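Local coordinates for protein aspartate aminotransferase, mitochondrial (Trypanosoma brucei brucei, PDB 4W5K) that probably transfers amino groups between aspartate and 2-oxoglutarate with the help of pyridoxal 5'-phosphate, working as a homodimer, at residues Ala63-Ile68 with Gln273-Ile278; Glu73-Leu78 with Ala256-Thr261. The protein carries 1 engineered substitution. All coordinates share one frame; numbering follows the deposited sequence. Where two conformers were deposited one is given.

How the contacts relate
Contact 1 and contact 2 lie on the same side of the chain's centre, about 14 Å apart, centre to centre, and both lie in the large, cofactor-binding domain of this aminotransferase. Strand 255-260 is followed by helix 264-282, and Leu274 CD2 of contact 1 packs on Leu257 CD2 of contact 2 at 3.7 Å. At the other ends, 63-68 leads into helix 69-80, which carries 73-78. Contact 2 is therefore nested within the loop closed by contact 1. The side chain of Ala256 is about 10 Å from this chain's own pyridoxal phosphate, near Gly100 and Ser242. That of Ile278 is about 10 Å from a pyridoxal phosphate that is probably the second subunit's.

Contact 1: Ala63-Ile68 with Gln273-Ile278; sequences APVTGI and QLALLI
Val65 meets Ala275 and Ile278 where a type I beta turn, Pro64 to Gly67, is laid against the side of helix 264-282. The bond from Gly67 N to Pro64 O, 2.9 Å long, closes the turn, and the backbone angles at Val65 and Thr66 give its type. Ile68, the next residue, is the N-cap of helix 69-80. Gly67 itself has a positive phi of 108°, a backbone shape that glycine adopts easily.

The tight part is built round Val65, whose CB points at the helix. With chi1 at 59°, CG2 stands anti to the backbone N and reaches Ile278 CG2 at 3.6 Å, while CG1, lodged between the backbone N and the carbonyl carbon, lies 3.9 Å from Ala275 CB. The two methyls thus divide between Ala275 and Ile278, three residues apart on one helical face. The backbone is nearest at the same place, Val65 CA and Ala275 CA being 6.1 Å apart. Against 273-278 Thr66 packs more loosely, its CG2 4.5 Å from Ile278 CD1; it also touches Val271 and Cys95. The helix face turned from the turn, with Leu276, is open to solvent.

On the inner side, Leu274 and Ile278 touch Cys95 of strand 92-97. Leu277 packs on Lys137 of the second subunit. Tyr62, just before the turn, binds a pyridoxal phosphate that is not this chain's own, probably that of the second subunit, as in related aspartate aminotransferases. Ile278 also presses two carbons on the turn's backbone: CG2 lies 3.6 Å and CD1 3.7 Å from Val65 O.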
loop_
_atom_site.group_PDB
_atom_site.type_symbol
_atom_site.label_atom_id
_atom_site.label_comp_id
_atom_site.label_asym_id
_atom_site.label_seq_id
_atom_site.Cartn_x
_atom_site.Cartn_y
_atom_site.Cartn_z
ATOM N N ALA A 63 1.062 -11.808 -2.252
ATOM C CA ALA A 63 1.422 -11.734 -3.667
ATOM C C ALA A 63 2.937 -11.569 -3.793
ATOM O O ALA A 63 3.609 -11.194 -2.820
ATOM C CB ALA A 63 0.690 -10.545 -4.361
ATOM N N PRO A 64 3.488 -11.836 -4.995
ATOM C CA PRO A 64 4.884 -11.441 -5.200
ATOM C C PRO A 64 5.084 -9.953 -4.988
ATOM O O PRO A 64 4.150 -9.164 -5.105
ATOM C CB PRO A 64 5.169 -11.824 -6.663
ATOM C CG PRO A 64 4.107 -12.856 -7.008
ATOM C CD PRO A 64 2.897 -12.449 -6.206
ATOM N N VAL A 65 6.325 -9.569 -4.685
ATOM C CA VAL A 65 6.636 -8.150 -4.489
ATOM C C VAL A 65 6.165 -7.253 -5.642
ATOM O O VAL A 65 5.648 -6.158 -5.412
ATOM C CB VAL A 65 8.181 -7.965 -4.303
ATOM C CG1 VAL A 65 8.932 -8.477 -5.519
ATOM C CG2 VAL A 65 8.521 -6.510 -4.055
ATOM N N THR A 66 6.290 -7.748 -6.870
ATOM C CA THR A 66 5.915 -6.961 -8.061
ATOM C C THR A 66 4.462 -7.165 -8.483
ATOM O O THR A 66 4.007 -6.592 -9.476
ATOM C CB THR A 66 6.857 -7.301 -9.220
ATOM O OG1 THR A 66 7.051 -8.723 -9.239
ATOM C CG2 THR A 66 8.228 -6.665 -8.971
ATOM N N GLY A 67 3.725 -7.946 -7.703
ATOM C CA GLY A 67 2.287 -8.090 -7.897
ATOM C C GLY A 67 1.896 -9.434 -8.451
ATOM O O GLY A 67 2.761 -10.251 -8.832
ATOM N N ILE A 68 0.588 -9.701 -8.460
ATOM C CA ILE A 68 0.077 -10.892 -9.105
ATOM C C ILE A 68 0.444 -10.855 -10.595
ATOM O O ILE A 68 0.068 -9.909 -11.315
ATOM C CB ILE A 68 -1.464 -11.012 -8.937
ATOM C CG1 ILE A 68 -1.821 -11.082 -7.440
ATOM C CG2 ILE A 68 -1.977 -12.226 -9.695
ATOM C CD1 ILE A 68 -3.289 -11.339 -7.187
ATOM N N GLN A 273 15.061 -3.469 -9.677
ATOM C CA GLN A 273 15.185 -2.235 -8.916
ATOM C C GLN A 273 13.835 -1.804 -8.358
ATOM O O GLN A 273 13.775 -1.195 -7.290
ATOM C CB GLN A 273 15.800 -1.121 -9.776
ATOM C CG GLN A 273 17.289 -1.310 -10.048
ATOM C CD GLN A 273 18.149 -1.260 -8.788
ATOM O OE1 GLN A 273 18.050 -0.328 -7.970
ATOM N NE2 GLN A 273 19.002 -2.272 -8.627
ATOM N N LEU A 274 12.745 -2.115 -9.076
ATOM C CA LEU A 274 11.392 -1.874 -8.568
ATOM C C LEU A 274 11.184 -2.671 -7.290
ATOM O O LEU A 274 10.685 -2.151 -6.294
ATOM C CB LEU A 274 10.304 -2.253 -9.595
ATOM C CG LEU A 274 10.152 -1.319 -10.790
ATOM C CD1 LEU A 274 9.266 -1.931 -11.870
ATOM C CD2 LEU A 274 9.566 0.008 -10.317
ATOM N N ALA A 275 11.592 -3.937 -7.309
ATOM C CA ALA A 275 11.463 -4.756 -6.116
ATOM C C ALA A 275 12.207 -4.135 -4.917
ATOM O O ALA A 275 11.696 -4.168 -3.801
ATOM C CB ALA A 275 11.974 -6.173 -6.382
ATOM N N LEU A 276 13.404 -3.573 -5.142
ATOM C CA LEU A 276 14.151 -2.958 -4.039
ATOM C C LEU A 276 13.487 -1.697 -3.495
ATOM O O LEU A 276 13.797 -1.272 -2.382
ATOM C CB LEU A 276 15.592 -2.630 -4.472
ATOM C CG LEU A 276 16.345 -3.862 -4.942
ATOM C CD1 LEU A 276 17.673 -3.425 -5.556
ATOM C CD2 LEU A 276 16.585 -4.833 -3.790
ATOM N N LEU A 277 12.590 -1.098 -4.277
ATOM C CA LEU A 277 11.845 0.071 -3.806
ATOM C C LEU A 277 10.577 -0.338 -3.065
ATOM O O LEU A 277 10.208 0.262 -2.058
ATOM C CB LEU A 277 11.455 0.984 -4.973
ATOM C CG LEU A 277 12.620 1.752 -5.625
ATOM C CD1 LEU A 277 12.183 2.415 -6.925
ATOM C CD2 LEU A 277 13.152 2.797 -4.639
ATOM N N ILE A 278 9.907 -1.346 -3.596
ATOM C CA ILE A 278 8.640 -1.828 -3.024
ATOM C C ILE A 278 8.843 -2.500 -1.655
ATOM O O ILE A 278 8.123 -2.208 -0.708
ATOM C CB ILE A 278 7.964 -2.819 -3.960
ATOM C CG1 ILE A 278 7.498 -2.111 -5.248
ATOM C CG2 ILE A 278 6.749 -3.508 -3.260
ATOM C CD1 ILE A 278 7.404 -3.060 -6.418
#

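Contact 2: Glu73-Leu78 with Ala256-Thr261; sequences EEAQKL and ALHIST
Gln76 has CG anti to its carbonyl carbon (chi1 -67°), with the chain extended beyond it, and His258 has CG placed likewise; these torsions bring the glutamine methylene to the imidazole. Gln76 CG lies 3.6 Å from His258 CE1, approaching the ring obliquely, and the amide and ring planes are only 25° apart. The ring also reaches the helix backbone, with His258 CE1 3.6 Å from Gln76 N.

One residue back on the helix and two back on the strand, Ala75 CB meets Ala256 CB at 3.8 Å. Two small residues facing each other suit a close approach of the backbones, and here the CA atoms of Ala75 and Ala256 come within 6.7 Å. The axes of helix 73-78 and strand 256-260 approach to 9.1 Å at a crossing angle of -64°.

The buried imidazole has polar partners at both nitrogens: ND1 is hydrogen-bonded to Ser94 OG and NE2 to Gln241 OE1, while Phe80 stacks edge-to-face with the ring. Ser94 OG is also hydrogen-bonded to Gln76 NE2, so one hydroxyl ties the two crossing side chains together and helps fix their rotation. On the flank of the helix away from the strand, Glu74 OE2 takes salt bridges from Lys77 NZ, at 2.8 Å, and from Lys298.

Such helix-on-sheet packing, a helix covering one face of a mixed sheet while helices 264-282 and 99-110 cover the other, is characteristic of the large cofactor domain of fold-type I aminotransferases.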
loop_
_atom_site.group_PDB
_atom_site.type_symbol
_atom_site.label_atom_id
_atom_site.label_comp_id
_atom_site.label_asym_id
_atom_site.label_seq_id
_atom_site.Cartn_x
_atom_site.Cartn_y
_atom_site.Cartn_z
ATOM N N GLU A 73 0.406 -8.655 -16.308
ATOM C CA GLU A 73 0.324 -8.948 -17.734
ATOM C C GLU A 73 -0.917 -8.318 -18.386
ATOM O O GLU A 73 -0.813 -7.700 -19.462
ATOM C CB GLU A 73 0.313 -10.460 -17.947
ATOM C CG GLU A 73 0.283 -10.899 -19.390
ATOM C CD GLU A 73 0.503 -12.390 -19.525
ATOM O OE1 GLU A 73 0.090 -12.961 -20.552
ATOM O OE2 GLU A 73 1.092 -12.986 -18.592
ATOM N N GLU A 74 -2.077 -8.472 -17.744
ATOM C CA GLU A 74 -3.311 -7.882 -18.282
ATOM C C GLU A 74 -3.278 -6.346 -18.232
ATOM O O GLU A 74 -3.771 -5.691 -19.154
ATOM C CB GLU A 74 -4.547 -8.395 -17.529
ATOM C CG GLU A 74 -4.858 -9.887 -17.731
ATOM C CD GLU A 74 -4.891 -10.309 -19.189
ATOM O OE1 GLU A 74 -5.663 -9.710 -19.976
ATOM O OE2 GLU A 74 -4.152 -11.259 -19.541
ATOM N N ALA A 75 -2.699 -5.777 -17.177
ATOM C CA ALA A 75 -2.553 -4.319 -17.086
ATOM C C ALA A 75 -1.708 -3.784 -18.240
ATOM O O ALA A 75 -2.077 -2.788 -18.876
ATOM C CB ALA A 75 -1.940 -3.914 -15.763
ATOM N N GLN A 76 -0.580 -4.445 -18.505
ATOM C CA GLN A 76 0.245 -4.090 -19.666
ATOM C C GLN A 76 -0.545 -4.103 -20.971
ATOM O O GLN A 76 -0.459 -3.160 -21.781
ATOM C CB GLN A 76 1.410 -5.061 -19.815
ATOM C CG GLN A 76 2.432 -4.989 -18.719
ATOM C CD GLN A 76 3.499 -6.058 -18.909
ATOM O OE1 GLN A 76 3.188 -7.199 -19.253
ATOM N NE2 GLN A 76 4.763 -5.673 -18.766
ATOM N N LYS A 77 -1.262 -5.197 -21.205
ATOM C CA LYS A 77 -1.988 -5.361 -22.467
ATOM C C LYS A 77 -3.109 -4.327 -22.620
ATOM O O LYS A 77 -3.378 -3.845 -23.741
ATOM C CB LYS A 77 -2.546 -6.782 -22.584
ATOM C CG LYS A 77 -1.457 -7.834 -22.813
ATOM C CD LYS A 77 -2.025 -9.206 -23.146
ATOM C CE LYS A 77 -2.888 -9.746 -22.023
ATOM N NZ LYS A 77 -3.257 -11.185 -22.240
ATOM N N LEU A 78 -3.753 -3.983 -21.505
ATOM C CA LEU A 78 -4.833 -2.985 -21.527
ATOM C C LEU A 78 -4.255 -1.600 -21.810
ATOM O O LEU A 78 -4.827 -0.825 -22.587
ATOM C CB LEU A 78 -5.615 -2.980 -20.199
ATOM C CG LEU A 78 -6.661 -1.863 -20.062
ATOM C CD1 LEU A 78 -7.793 -2.047 -21.065
ATOM C CD2 LEU A 78 -7.198 -1.803 -18.633
ATOM N N ALA A 256 -1.000 -0.052 -11.724
ATOM C CA ALA A 256 0.249 -0.623 -12.241
ATOM C C ALA A 256 1.161 0.498 -12.740
ATOM O O ALA A 256 0.714 1.593 -13.081
ATOM C CB ALA A 256 -0.039 -1.635 -13.383
ATOM N N LEU A 257 2.443 0.180 -12.773
ATOM C CA LEU A 257 3.504 1.049 -13.253
ATOM C C LEU A 257 4.216 0.366 -14.408
ATOM O O LEU A 257 4.495 -0.826 -14.332
ATOM C CB LEU A 257 4.476 1.352 -12.109
ATOM C CG LEU A 257 5.786 2.044 -12.481
ATOM C CD1 LEU A 257 5.506 3.447 -13.021
ATOM C CD2 LEU A 257 6.631 2.143 -11.239
ATOM N N HIS A 258 4.542 1.119 -15.469
ATOM C CA HIS A 258 5.205 0.558 -16.649
ATOM C C HIS A 258 6.344 1.479 -17.037
ATOM O O HIS A 258 6.128 2.693 -17.086
ATOM C CB HIS A 258 4.232 0.443 -17.839
ATOM C CG HIS A 258 2.950 -0.249 -17.497
ATOM N ND1 HIS A 258 2.855 -1.616 -17.331
ATOM C CD2 HIS A 258 1.701 0.245 -17.311
ATOM C CE1 HIS A 258 1.599 -1.932 -17.052
ATOM N NE2 HIS A 258 0.880 -0.818 -17.029
ATOM N N ILE A 259 7.531 0.926 -17.271
ATOM C CA ILE A 259 8.640 1.695 -17.832
ATOM C C ILE A 259 9.195 0.996 -19.066
ATOM O O ILE A 259 9.707 -0.117 -18.992
ATOM C CB ILE A 259 9.819 1.906 -16.831
ATOM C CG1 ILE A 259 9.325 2.460 -15.479
ATOM C CG2 ILE A 259 10.915 2.787 -17.490
ATOM C CD1 ILE A 259 9.103 1.354 -14.426
ATOM N N SER A 260 9.136 1.659 -20.210
ATOM C CA SER A 260 9.744 1.078 -21.404
ATOM C C SER A 260 11.243 1.325 -21.425
ATOM O O SER A 260 11.732 2.304 -20.869
ATOM C CB SER A 260 9.118 1.635 -22.679
ATOM O OG SER A 260 9.409 3.015 -22.839
ATOM N N THR A 261 11.959 0.393 -22.040
ATOM C CA THR A 261 13.410 0.424 -22.119
ATOM C C THR A 261 13.867 -0.068 -23.479
ATOM O O THR A 261 13.062 -0.463 -24.318
ATOM C CB THR A 261 14.068 -0.462 -21.029
ATOM O OG1 THR A 261 13.857 -1.842 -21.342
ATOM C CG2 THR A 261 13.516 -0.139 -19.663
#